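Local coordinates for polymeric immunoglobulin receptor (Mus musculus, PDB 4NOB), which probably binds polymeric immunoglobulins through its immunoglobulin-like domains and carries them across epithelia, its shed ectodomain forming secretory component, at residues N34-Q44 and D89-T100. Residues are numbered along the deposited sequence; the frame is centred on the assembly and turned at random.
Sequences NRHTRKYWCRQ and DDTGSYKCGLGT. With EDO (1,2-ethanediol), chain E.
Trp41 has CG anti to its backbone N (chi1 172°), and Tyr94 has CG beside its own N (chi1 -62°); these torsions set the two rings nearly parallel but slid apart, so that they overlap little. The strands 39-44 and 92-98 are the antiparallel C and F strands of an immunoglobulin V-set domain. The ring centroids are 4.8 Å apart. Tyr94 CB therefore sits over a face of the indole six-membered ring, 3.4 Å from Trp41 CH2. Cys96 is on the same side of the sheet and forms the core disulfide with Cys26. Ile81 and Ile83 of the facing sheet also touch Trp41, the usual tryptophan beside this disulfide, and its NE1 is hydrogen-bonded to Tyr64 OH.

Beyond Trp41, Arg43 lays CG over a face of the Tyr94 ring. Its extended chain takes NH1 to Asp89 O at 3.0 Å, within the guanidinium plane. Tyr94 OH donates to Asp90 O at 2.6 Å, the tyrosine corner of immunoglobulin domains, which ties the ring to the 3-10 segment at 89-90. A valine in place of Tyr94 would probably uncover part of the indole face and leave Asp90 O without this donor.

The opposite side of the sheet carries Tyr40, whose ring lies over the backbone of Gly97. Gly97 CA is 3.8 Å from the ring centroid, and a side chain at Gly97 would run into Tyr40. Backbone bonds tie Tyr40 to Gly97 and Cys42 to Lys95, both hydrogen-bonded pairs. Near the strand end, Leu98 packs against Thr37 CG2 and Lys39 CD. The bent Lys39 chain brings NZ back to Thr37 O and Arg35 O. Arg38 NH1 meets a lone pair of Gly99 O at 2.7 Å. One water accepts from Tyr40 OH and donates to both Leu98 O and Thr100 O.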
ATOM      1  N   ASN A  34     -12.229  12.884   3.086  1.00 13.13           N
ATOM      2  CA  ASN A  34     -11.056  12.015   2.862  1.00 12.04           C
ATOM      3  C   ASN A  34     -10.700  11.266   4.112  1.00 11.55           C
ATOM      4  O   ASN A  34     -10.324  10.077   4.113  1.00 11.55           O
ATOM      5  CB  ASN A  34      -9.869  12.802   2.396  1.00 13.26           C
ATOM      6  CG  ASN A  34     -10.065  13.314   0.996  1.00 15.84           C
ATOM      7  OD1 ASN A  34     -10.769  12.666   0.227  1.00 19.81           O
ATOM      8  ND2 ASN A  34      -9.634  14.484   0.705  1.00 16.55           N
ATOM      9  N   ARG A  35     -10.777  11.884   5.290  1.00 11.15           N
ATOM     10  CA  ARG A  35     -10.491  11.156   6.486  1.00 11.86           C
ATOM     11  C   ARG A  35     -11.339   9.914   6.706  1.00 12.05           C
ATOM     12  O   ARG A  35     -10.885   8.876   7.263  1.00 13.83           O
ATOM     13  CB  ARG A  35     -10.590  12.078   7.751  1.00 10.88           C
ATOM     14  CG  ARG A  35      -9.389  13.008   7.969  1.00 11.26           C
ATOM     15  CD  ARG A  35      -9.530  13.843   9.219  1.00 11.70           C
ATOM     16  NE  ARG A  35     -10.492  14.914   9.065  1.00 11.54           N
ATOM     17  CZ  ARG A  35     -10.208  16.099   8.565  1.00 10.74           C
ATOM     18  NH1 ARG A  35      -9.013  16.368   8.088  1.00 11.35           N
ATOM     19  NH2 ARG A  35     -11.112  17.055   8.487  1.00 13.11           N
ATOM     20  N   HIS A  36     -12.650   9.998   6.307  1.00 11.96           N
ATOM     21  CA  HIS A  36     -13.591   8.932   6.563  1.00 12.96           C
ATOM     22  C   HIS A  36     -13.852   7.998   5.402  1.00 13.04           C
ATOM     23  O   HIS A  36     -14.481   6.971   5.645  1.00 16.17           O
ATOM     24  CB  HIS A  36     -14.921   9.551   7.017  1.00 16.63           C
ATOM     25  CG  HIS A  36     -14.758  10.379   8.252  1.00 20.71           C
ATOM     26  ND1 HIS A  36     -14.424   9.813   9.472  1.00 30.21           N
ATOM     27  CD2 HIS A  36     -14.706  11.719   8.445  1.00 21.80           C
ATOM     28  CE1 HIS A  36     -14.267  10.774  10.378  1.00 32.63           C
ATOM     29  NE2 HIS A  36     -14.438  11.941   9.773  1.00 25.25           N
ATOM     30  N   THR A  37     -13.303   8.232   4.234  1.00 11.67           N
ATOM     31  CA  THR A  37     -13.566   7.427   3.049  1.00 11.70           C
ATOM     32  C   THR A  37     -12.785   6.143   3.101  1.00 11.95           C
ATOM     33  O   THR A  37     -11.809   6.004   3.880  1.00 12.97           O
ATOM     34  CB  THR A  37     -13.347   8.190   1.787  1.00 14.75           C
ATOM     35  OG1 THR A  37     -14.069   7.515   0.716  1.00 16.96           O
ATOM     36  CG2 THR A  37     -11.926   8.404   1.426  1.00 13.31           C
ATOM     37  N   ARG A  38     -13.136   5.199   2.233  1.00 10.71           N
ATOM     38  CA  ARG A  38     -12.376   3.941   2.080  1.00 11.77           C
ATOM     39  C   ARG A  38     -10.924   4.237   1.668  1.00 11.26           C
ATOM     40  O   ARG A  38     -10.654   5.068   0.792  1.00 11.18           O
ATOM     41  CB  ARG A  38     -13.046   3.062   1.032  1.00 13.81           C
ATOM     42  CG  ARG A  38     -12.303   1.817   0.661  1.00 17.09           C
ATOM     43  CD  ARG A  38     -13.103   1.028  -0.334  1.00 21.95           C
ATOM     44  NE  ARG A  38     -12.402  -0.192  -0.842  1.00 22.66           N
ATOM     45  CZ  ARG A  38     -11.666  -0.243  -1.947  1.00 20.21           C
ATOM     46  NH1 ARG A  38     -11.542   0.745  -2.821  1.00 22.71           N
ATOM     47  NH2 ARG A  38     -11.140  -1.431  -2.242  1.00 24.17           N
ATOM     48  N   LYS A  39      -9.984   3.577   2.331  1.00 10.42           N
ATOM     49  CA  LYS A  39      -8.605   3.549   1.939  1.00  9.01           C
ATOM     50  C   LYS A  39      -8.274   2.191   1.413  1.00  9.39           C
ATOM     51  O   LYS A  39      -8.750   1.157   1.900  1.00 11.00           O
ATOM     52  CB  LYS A  39      -7.706   3.784   3.153  1.00 10.32           C
ATOM     53  CG  LYS A  39      -8.097   4.865   4.117  1.00 11.42           C
ATOM     54  CD  LYS A  39      -8.186   6.241   3.578  1.00 12.35           C
ATOM     55  CE  LYS A  39      -8.516   7.371   4.522  1.00 12.43           C
ATOM     56  NZ  LYS A  39      -9.769   7.119   5.256  1.00 13.18           N
ATOM     57  N   TYR A  40      -7.335   2.140   0.452  1.00  9.06           N
ATOM     58  CA  TYR A  40      -6.936   0.835  -0.130  1.00  9.14           C
ATOM     59  C   TYR A  40      -5.478   0.799  -0.528  1.00  9.01           C
ATOM     60  O   TYR A  40      -4.851   1.821  -0.781  1.00 10.00           O
ATOM     61  CB  TYR A  40      -7.837   0.460  -1.333  1.00 10.35           C
ATOM     62  CG  TYR A  40      -7.743   1.387  -2.488  1.00 10.81           C
ATOM     63  CD1 TYR A  40      -6.707   1.303  -3.427  1.00 11.27           C
ATOM     64  CD2 TYR A  40      -8.628   2.441  -2.670  1.00 11.62           C
ATOM     65  CE1 TYR A  40      -6.610   2.203  -4.461  1.00 11.44           C
ATOM     66  CE2 TYR A  40      -8.490   3.326  -3.699  1.00 13.16           C
ATOM     67  CZ  TYR A  40      -7.459   3.217  -4.600  1.00 13.13           C
ATOM     68  OH  TYR A  40      -7.339   4.059  -5.716  1.00 16.95           O
ATOM     69  N   TRP A  41      -4.997  -0.429  -0.677  1.00  8.99           N
ATOM     70  CA  TRP A  41      -3.712  -0.774  -1.233  1.00  9.33           C
ATOM     71  C   TRP A  41      -4.045  -1.859  -2.263  1.00  9.75           C
ATOM     72  O   TRP A  41      -4.610  -2.881  -1.931  1.00 10.29           O
ATOM     73  CB  TRP A  41      -2.776  -1.279  -0.176  1.00  9.79           C
ATOM     74  CG  TRP A  41      -1.467  -1.844  -0.595  1.00  9.37           C
ATOM     75  CD1 TRP A  41      -1.122  -3.169  -0.542  1.00  8.48           C
ATOM     76  CD2 TRP A  41      -0.306  -1.144  -1.085  1.00  9.05           C
ATOM     77  NE1 TRP A  41       0.165  -3.365  -0.982  1.00  9.62           N
ATOM     78  CE2 TRP A  41       0.708  -2.112  -1.267  1.00 10.17           C
ATOM     79  CE3 TRP A  41      -0.023   0.196  -1.357  1.00 10.31           C
ATOM     80  CZ2 TRP A  41       1.993  -1.790  -1.690  1.00 10.24           C
ATOM     81  CZ3 TRP A  41       1.245   0.504  -1.771  1.00 11.91           C
ATOM     82  CH2 TRP A  41       2.232  -0.487  -1.922  1.00 11.70           C
ATOM     83  N   CYS A  42      -3.568  -1.667  -3.480  1.00 10.19           N
ATOM     84  CA  CYS A  42      -3.867  -2.596  -4.598  1.00 10.78           C
ATOM     85  C   CYS A  42      -2.603  -2.805  -5.452  1.00 10.40           C
ATOM     86  O   CYS A  42      -1.707  -1.978  -5.489  1.00  9.96           O
ATOM     87  CB  CYS A  42      -5.030  -2.075  -5.432  1.00 13.01           C
ATOM     88  SG  CYS A  42      -4.768  -0.509  -6.283  1.00 15.02           S
ATOM     89  N   ARG A  43      -2.572  -3.961  -6.138  1.00 11.01           N
ATOM     90  CA  ARG A  43      -1.496  -4.302  -7.069  1.00 10.24           C
ATOM     91  C   ARG A  43      -1.974  -4.212  -8.492  1.00 12.48           C
ATOM     92  O   ARG A  43      -3.017  -4.732  -8.835  1.00 12.57           O
ATOM     93  CB  ARG A  43      -1.051  -5.772  -6.809  1.00 11.66           C
ATOM     94  CG  ARG A  43       0.180  -6.174  -7.631  1.00 14.50           C
ATOM     95  CD  ARG A  43       0.835  -7.531  -7.170  1.00 18.24           C
ATOM     96  NE  ARG A  43       2.131  -7.682  -7.848  1.00 22.78           N
ATOM     97  CZ  ARG A  43       3.051  -8.483  -7.440  1.00 26.17           C
ATOM     98  NH1 ARG A  43       2.905  -9.222  -6.385  1.00 25.67           N
ATOM     99  NH2 ARG A  43       4.146  -8.592  -8.176  1.00 40.05           N
ATOM    100  N   GLN A  44      -1.226  -3.430  -9.261  1.00 12.20           N
ATOM    101  CA  GLN A  44      -1.504  -3.304 -10.688  1.00 14.63           C
ATOM    102  C   GLN A  44      -1.148  -4.564 -11.420  1.00 15.39           C
ATOM    103  O   GLN A  44      -0.086  -5.178 -11.257  1.00 16.02           O
ATOM    104  CB  GLN A  44      -0.632  -2.174 -11.239  1.00 17.26           C
ATOM    105  CG  GLN A  44      -0.862  -0.841 -10.626  1.00 23.67           C
ATOM    106  CD  GLN A  44      -0.630   0.325 -11.552  1.00 33.77           C
ATOM    107  OE1 GLN A  44      -1.460   0.565 -12.435  1.00 41.29           O
ATOM    108  NE2 GLN A  44       0.477   1.070 -11.350  1.00 37.13           N
ATOM    109  N   ASP A  89       8.464 -12.274  -4.643  1.00 10.70           N
ATOM    110  CA  ASP A  89       7.158 -12.322  -5.307  1.00 11.53           C
ATOM    111  C   ASP A  89       6.254 -11.086  -4.978  1.00 10.63           C
ATOM    112  O   ASP A  89       5.302 -10.801  -5.702  1.00 13.39           O
ATOM    113  CB  ASP A  89       6.437 -13.647  -5.029  1.00 12.44           C
ATOM    114  CG  ASP A  89       7.169 -14.833  -5.594  1.00 13.73           C
ATOM    115  OD1 ASP A  89       8.005 -14.676  -6.468  1.00 15.23           O
ATOM    116  OD2 ASP A  89       6.826 -15.926  -5.111  1.00 19.30           O
ATOM    117  N   ASP A  90       6.607 -10.347  -3.963  1.00 10.61           N
ATOM    118  CA  ASP A  90       5.946  -9.045  -3.624  1.00 10.90           C
ATOM    119  C   ASP A  90       6.405  -7.900  -4.527  1.00 11.55           C
ATOM    120  O   ASP A  90       5.742  -6.854  -4.573  1.00 11.65           O
ATOM    121  CB  ASP A  90       6.157  -8.687  -2.202  1.00 10.91           C
ATOM    122  CG  ASP A  90       5.419  -9.614  -1.245  1.00 12.07           C
ATOM    123  OD1 ASP A  90       4.142  -9.678  -1.377  1.00 13.50           O
ATOM    124  OD2 ASP A  90       6.037 -10.302  -0.405  1.00 12.48           O
ATOM    125  N   THR A  91       7.478  -8.059  -5.285  1.00 10.45           N
ATOM    126  CA  THR A  91       7.911  -7.016  -6.247  1.00 10.58           C
ATOM    127  C   THR A  91       6.769  -6.725  -7.175  1.00 10.37           C
ATOM    128  O   THR A  91       6.190  -7.639  -7.696  1.00 14.56           O
ATOM    129  CB  THR A  91       9.158  -7.504  -7.021  1.00 10.80           C
ATOM    130  OG1 THR A  91      10.234  -7.712  -6.068  1.00 11.94           O
ATOM    131  CG2 THR A  91       9.539  -6.580  -8.064  1.00 11.36           C
ATOM    132  N   GLY A  92       6.531  -5.470  -7.397  1.00 10.31           N
ATOM    133  CA  GLY A  92       5.451  -5.113  -8.328  1.00 12.04           C
ATOM    134  C   GLY A  92       5.177  -3.618  -8.250  1.00 10.97           C
ATOM    135  O   GLY A  92       5.825  -2.822  -7.585  1.00 10.40           O
ATOM    136  N   SER A  93       4.124  -3.294  -8.978  1.00  9.90           N
ATOM    137  CA  SER A  93       3.570  -1.922  -9.141  1.00 10.80           C
ATOM    138  C   SER A  93       2.235  -1.902  -8.404  1.00 10.81           C
ATOM    139  O   SER A  93       1.382  -2.735  -8.636  1.00 10.85           O
ATOM    140  CB  SER A  93       3.330  -1.605 -10.617  1.00 12.68           C
ATOM    141  OG  SER A  93       4.570  -1.592 -11.301  1.00 16.82           O
ATOM    142  N   TYR A  94       2.148  -0.990  -7.447  1.00  9.37           N
ATOM    143  CA  TYR A  94       1.007  -0.847  -6.528  1.00  9.19           C
ATOM    144  C   TYR A  94       0.451   0.554  -6.531  1.00  8.77           C
ATOM    145  O   TYR A  94       1.081   1.511  -6.998  1.00 10.09           O
ATOM    146  CB  TYR A  94       1.462  -1.243  -5.101  1.00  8.71           C
ATOM    147  CG  TYR A  94       1.924  -2.664  -4.958  1.00  8.50           C
ATOM    148  CD1 TYR A  94       3.205  -3.031  -5.278  1.00  8.59           C
ATOM    149  CD2 TYR A  94       1.089  -3.614  -4.456  1.00  8.44           C
ATOM    150  CE1 TYR A  94       3.620  -4.366  -5.171  1.00  8.89           C
ATOM    151  CE2 TYR A  94       1.509  -4.941  -4.283  1.00  8.74           C
ATOM    152  CZ  TYR A  94       2.784  -5.304  -4.624  1.00  8.46           C
ATOM    153  OH  TYR A  94       3.201  -6.613  -4.405  1.00 10.16           O
ATOM    154  N   LYS A  95      -0.733   0.688  -5.900  1.00  8.82           N
ATOM    155  CA  LYS A  95      -1.281   1.995  -5.607  1.00  9.54           C
ATOM    156  C   LYS A  95      -1.802   2.056  -4.165  1.00  9.68           C
ATOM    157  O   LYS A  95      -2.351   1.050  -3.714  1.00  9.56           O
ATOM    158  CB  LYS A  95      -2.423   2.394  -6.577  1.00 11.57           C
ATOM    159  CG  LYS A  95      -2.040   2.499  -8.010  1.00 14.06           C
ATOM    160  CD  LYS A  95      -3.267   2.879  -8.813  1.00 18.07           C
ATOM    161  CE  LYS A  95      -3.013   2.711 -10.294  1.00 26.99           C
ATOM    162  NZ  LYS A  95      -2.000   3.659 -10.838  1.00 35.08           N
ATOM    163  N   CYS A  96      -1.579   3.163  -3.511  1.00 10.31           N
ATOM    164  CA  CYS A  96      -2.373   3.474  -2.318  1.00  9.88           C
ATOM    165  C   CYS A  96      -3.411   4.504  -2.724  1.00 10.86           C
ATOM    166  O   CYS A  96      -3.103   5.373  -3.550  1.00 11.16           O
ATOM    167  CB  CYS A  96      -1.523   3.950  -1.163  1.00 11.00           C
ATOM    168  SG  CYS A  96      -0.680   5.509  -1.507  1.00 11.13           S
ATOM    169  N   GLY A  97      -4.621   4.446  -2.217  1.00  9.41           N
ATOM    170  CA  GLY A  97      -5.620   5.352  -2.593  1.00 10.13           C
ATOM    171  C   GLY A  97      -6.793   5.466  -1.685  1.00 10.35           C
ATOM    172  O   GLY A  97      -6.953   4.746  -0.686  1.00  9.38           O
ATOM    173  N   LEU A  98      -7.695   6.384  -2.111  1.00 11.01           N
ATOM    174  CA  LEU A  98      -8.948   6.688  -1.427  1.00 11.84           C
ATOM    175  C   LEU A  98     -10.111   6.423  -2.392  1.00 11.79           C
ATOM    176  O   LEU A  98     -10.061   6.808  -3.557  1.00 13.29           O
ATOM    177  CB  LEU A  98      -9.014   8.146  -0.991  1.00 12.89           C
ATOM    178  CG  LEU A  98      -8.426   8.474   0.396  1.00 13.86           C
ATOM    179  CD1 LEU A  98      -7.008   8.079   0.498  1.00 15.65           C
ATOM    180  CD2 LEU A  98      -8.633   9.972   0.665  1.00 16.08           C
ATOM    181  N   GLY A  99     -11.186   5.851  -1.821  1.00 13.04           N
ATOM    182  CA  GLY A  99     -12.408   5.597  -2.600  1.00 16.55           C
ATOM    183  C   GLY A  99     -12.358   4.173  -3.097  1.00 18.85           C
ATOM    184  O   GLY A  99     -12.167   3.291  -2.385  1.00 19.02           O
ATOM    185  N   THR A 100     -12.559   4.053  -4.416  1.00 36.66           N
ATOM    186  CA  THR A 100     -12.629   2.774  -5.153  1.00 47.35           C
ATOM    187  C   THR A 100     -11.300   2.309  -5.750  1.00 46.29           C
ATOM    188  O   THR A 100     -10.748   3.014  -6.570  1.00 46.88           O
ATOM    189  CB  THR A 100     -13.602   2.922  -6.323  1.00 51.31           C
ATOM    190  OG1 THR A 100     -14.884   3.373  -5.830  1.00 52.43           O
ATOM    191  CG2 THR A 100     -13.706   1.581  -7.080  1.00 55.56           C
TER
HETATM  192  C1  EDO E 204       1.245 -10.654  -3.049  1.00 27.69           C
HETATM  193  O1  EDO E 204       2.465 -10.702  -3.821  1.00 31.06           O
HETATM  194  C2  EDO E 204       0.490  -9.476  -3.501  1.00 31.13           C
HETATM  195  O2  EDO E 204       0.102  -9.616  -4.872  1.00 28.61           O
HETATM  196  O   HOH W   1      -9.495   5.679  -6.015  1.00 21.75           O
HETATM  197  O   HOH W   2       2.481  -5.415 -10.269  1.00 17.21           O
HETATM  198  O   HOH W   3       6.706 -10.266  -8.428  1.00 30.30           O
HETATM  199  O   HOH W   4       2.293   1.631  -9.510  1.00 18.48           O